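Local coordinates for protein GLB-12 (Caenorhabditis elegans, PDB 4BJA) that binds haem b in a globin fold and acts as a redox-signalling globin essential for reproduction, at the interface of chains A and B. Residues are numbered along the deposited sequence; one frame, centred on the assembly and turned at random. Chains: chain A/B, Protein GLB-12.

The interface of chains A and B. Residues chain A 146, 197-198, 200-201; chain B 19, 24-25, 30.
B:Glu25, in the N-terminal segment of one globin copy, lies across helix 185-214 of the other, the long last helix of the globin fold, and also meets helix 144-160. With CG beside the backbone N (chi1 -62°) and the chain bent at chi2 (94°), its CG passes over the helix to rest 3.5 Å from the backbone O of A:Asn197, while its stem crosses A:Ile200 at about a right angle, CG lying 3.7 Å from the CG2 methyl. The bend delivers the carboxylate to that of A:Glu146, which reaches out on an extended chain. The two groups are nearly coplanar, and OE2 of A:Glu146 lies 2.5 Å from OE2 of B:Glu25, a separation that suggests a shared proton, although hydrogens are not seen. Water 3 joins both carboxylates to the backbone N of B:Ser24. With an alanine here instead of B:Glu25, A:Glu146 would probably lose its carboxylate mate and A:Ile200 CG2 the side chain that packs on it. A:Asn197 turns its amide 80° from the B:Glu25 carboxylate; OD1 reaches B:Ser24 OG through water 2, and CB packs 3.8 Å from CD1 of B:Leu30. Farther along the helix, A:Ser201 OG donates a hydrogen bond to A:Thr198 O (3.1 Å), and water 1 links the same OG to the backbone O of B:Glu25. The indole of B:Trp19 brings CZ2 to 3.8 Å from A:Ser201 CA. The two-fold repeats this patch in a dimer that may or may not be the biological one.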
ATOM      1  N   GLU A 146     -10.845  -5.433  -7.881  1.00 15.60           N
ATOM      2  CA  GLU A 146     -11.704  -4.989  -6.824  1.00 15.90           C
ATOM      3  C   GLU A 146     -13.111  -5.664  -6.906  1.00 15.81           C
ATOM      4  O   GLU A 146     -13.652  -6.123  -5.901  1.00 16.26           O
ATOM      5  CB  GLU A 146     -11.808  -3.467  -6.886  1.00 15.76           C
ATOM      6  CG  GLU A 146     -12.675  -2.894  -5.801  1.00 19.90           C
ATOM      7  CD  GLU A 146     -12.769  -1.401  -5.956  1.00 27.33           C
ATOM      8  OE1 GLU A 146     -13.527  -0.950  -6.832  1.00 31.72           O
ATOM      9  OE2 GLU A 146     -12.060  -0.665  -5.235  1.00 29.02           O
ATOM     10  N   ASN A 197      -8.245  -6.117   1.018  1.00 13.97           N
ATOM     11  CA  ASN A 197      -8.030  -4.791   0.440  1.00 14.48           C
ATOM     12  C   ASN A 197      -6.582  -4.531   0.031  1.00 14.90           C
ATOM     13  O   ASN A 197      -6.322  -3.879  -0.971  1.00 15.91           O
ATOM     14  CB  ASN A 197      -8.567  -3.698   1.379  1.00 14.81           C
ATOM     15  CG  ASN A 197     -10.104  -3.631   1.289  1.00 16.97           C
ATOM     16  OD1 ASN A 197     -10.637  -3.612   0.184  1.00 23.59           O
ATOM     17  ND2 ASN A 197     -10.789  -3.577   2.393  1.00 22.20           N
ATOM     18  N   THR A 198      -5.658  -5.084   0.796  1.00 14.21           N
ATOM     19  CA  THR A 198      -4.243  -4.963   0.431  1.00 14.45           C
ATOM     20  C   THR A 198      -3.946  -5.822  -0.812  1.00 15.06           C
ATOM     21  O   THR A 198      -3.159  -5.410  -1.659  1.00 15.89           O
ATOM     22  CB  THR A 198      -3.320  -5.354   1.614  1.00 15.12           C
ATOM     23  OG1 THR A 198      -3.655  -4.501   2.727  1.00 16.54           O
ATOM     24  CG2 THR A 198      -1.863  -5.152   1.261  1.00 15.56           C
ATOM     25  N   ILE A 200      -6.106  -6.342  -3.211  1.00 14.18           N
ATOM     26  CA  ILE A 200      -6.627  -5.502  -4.309  1.00 14.77           C
ATOM     27  C   ILE A 200      -5.652  -4.384  -4.662  1.00 15.31           C
ATOM     28  O   ILE A 200      -5.334  -4.182  -5.824  1.00 15.65           O
ATOM     29  CB  ILE A 200      -7.955  -4.837  -3.930  1.00 14.93           C
ATOM     30  CG1 ILE A 200      -9.034  -5.906  -3.774  1.00 14.40           C
ATOM     31  CG2 ILE A 200      -8.380  -3.857  -5.074  1.00 15.84           C
ATOM     32  CD1 ILE A 200     -10.351  -5.377  -3.090  1.00 14.85           C
ATOM     33  N   SER A 201      -5.171  -3.646  -3.659  1.00 15.15           N
ATOM     34  CA  SER A 201      -4.336  -2.488  -3.983  1.00 16.35           C
ATOM     35  C   SER A 201      -3.029  -2.928  -4.675  1.00 16.38           C
ATOM     36  O   SER A 201      -2.606  -2.285  -5.638  1.00 17.43           O
ATOM     37  CB  SER A 201      -4.058  -1.665  -2.755  1.00 18.38           C
ATOM     38  OG  SER A 201      -3.189  -2.359  -1.921  1.00 20.44           O
TER
ATOM     39  N   TRP B  19      -5.960   5.630  -8.996  1.00 29.01           N
ATOM     40  CA  TRP B  19      -6.888   5.757  -7.833  1.00 28.56           C
ATOM     41  C   TRP B  19      -7.467   7.133  -7.794  1.00 29.70           C
ATOM     42  O   TRP B  19      -6.738   8.134  -7.900  1.00 31.53           O
ATOM     43  CB  TRP B  19      -6.145   5.577  -6.507  1.00 28.15           C
ATOM     44  CG  TRP B  19      -5.413   4.288  -6.399  1.00 26.28           C
ATOM     45  CD1 TRP B  19      -4.062   4.107  -6.499  1.00 26.48           C
ATOM     46  CD2 TRP B  19      -5.981   3.000  -6.153  1.00 24.99           C
ATOM     47  NE1 TRP B  19      -3.755   2.776  -6.352  1.00 24.57           N
ATOM     48  CE2 TRP B  19      -4.916   2.073  -6.133  1.00 23.46           C
ATOM     49  CE3 TRP B  19      -7.290   2.534  -5.934  1.00 24.55           C
ATOM     50  CZ2 TRP B  19      -5.113   0.700  -5.910  1.00 24.83           C
ATOM     51  CZ3 TRP B  19      -7.487   1.173  -5.726  1.00 26.50           C
ATOM     52  CH2 TRP B  19      -6.404   0.272  -5.703  1.00 25.86           C
ATOM     53  N   SER B  24     -11.743   2.073  -0.742  1.00 23.57           N
ATOM     54  CA  SER B  24     -11.554   1.362   0.515  0.50 24.06           C
ATOM     55  C   SER B  24     -10.145   0.762   0.653  1.00 24.20           C
ATOM     56  O   SER B  24      -9.767   0.330   1.730  1.00 27.13           O
ATOM     57  CB  SER B  24     -12.621   0.248   0.673  0.50 25.22           C
ATOM     58  OG  SER B  24     -12.558  -0.618  -0.431  0.50 26.25           O
ATOM     59  N   GLU B  25      -9.352   0.776  -0.415  1.00 21.27           N
ATOM     60  CA  GLU B  25      -8.034   0.141  -0.367  1.00 20.87           C
ATOM     61  C   GLU B  25      -6.962   1.123   0.087  1.00 20.18           C
ATOM     62  O   GLU B  25      -5.785   0.812   0.072  1.00 21.98           O
ATOM     63  CB  GLU B  25      -7.663  -0.447  -1.731  1.00 22.05           C
ATOM     64  CG  GLU B  25      -8.634  -1.541  -2.161  1.00 23.07           C
ATOM     65  CD  GLU B  25      -9.783  -1.038  -3.042  1.00 26.94           C
ATOM     66  OE1 GLU B  25     -10.071   0.136  -3.067  1.00 28.99           O
ATOM     67  OE2 GLU B  25     -10.410  -1.855  -3.718  1.00 32.31           O
ATOM     68  N   LEU B  30      -5.759   1.374   6.070  1.00 21.64           N
ATOM     69  CA  LEU B  30      -5.449  -0.017   6.418  1.00 21.90           C
ATOM     70  C   LEU B  30      -4.311  -0.195   7.420  1.00 22.41           C
ATOM     71  O   LEU B  30      -4.376  -1.050   8.318  1.00 23.46           O
ATOM     72  CB  LEU B  30      -5.146  -0.805   5.140  1.00 22.42           C
ATOM     73  CG  LEU B  30      -6.266  -0.757   4.093  1.00 20.78           C
ATOM     74  CD1 LEU B  30      -5.829  -1.592   2.899  1.00 24.05           C
ATOM     75  CD2 LEU B  30      -7.618  -1.238   4.649  1.00 24.78           C
TER
HETATM   76  O   HOH W   1      -3.414  -0.672   0.295  1.00 23.73           O
HETATM   77  O   HOH W   2     -13.016  -3.127  -0.976  1.00 26.46           O
HETATM   78  O   HOH W   3     -13.082   1.083  -3.405  1.00 27.88           O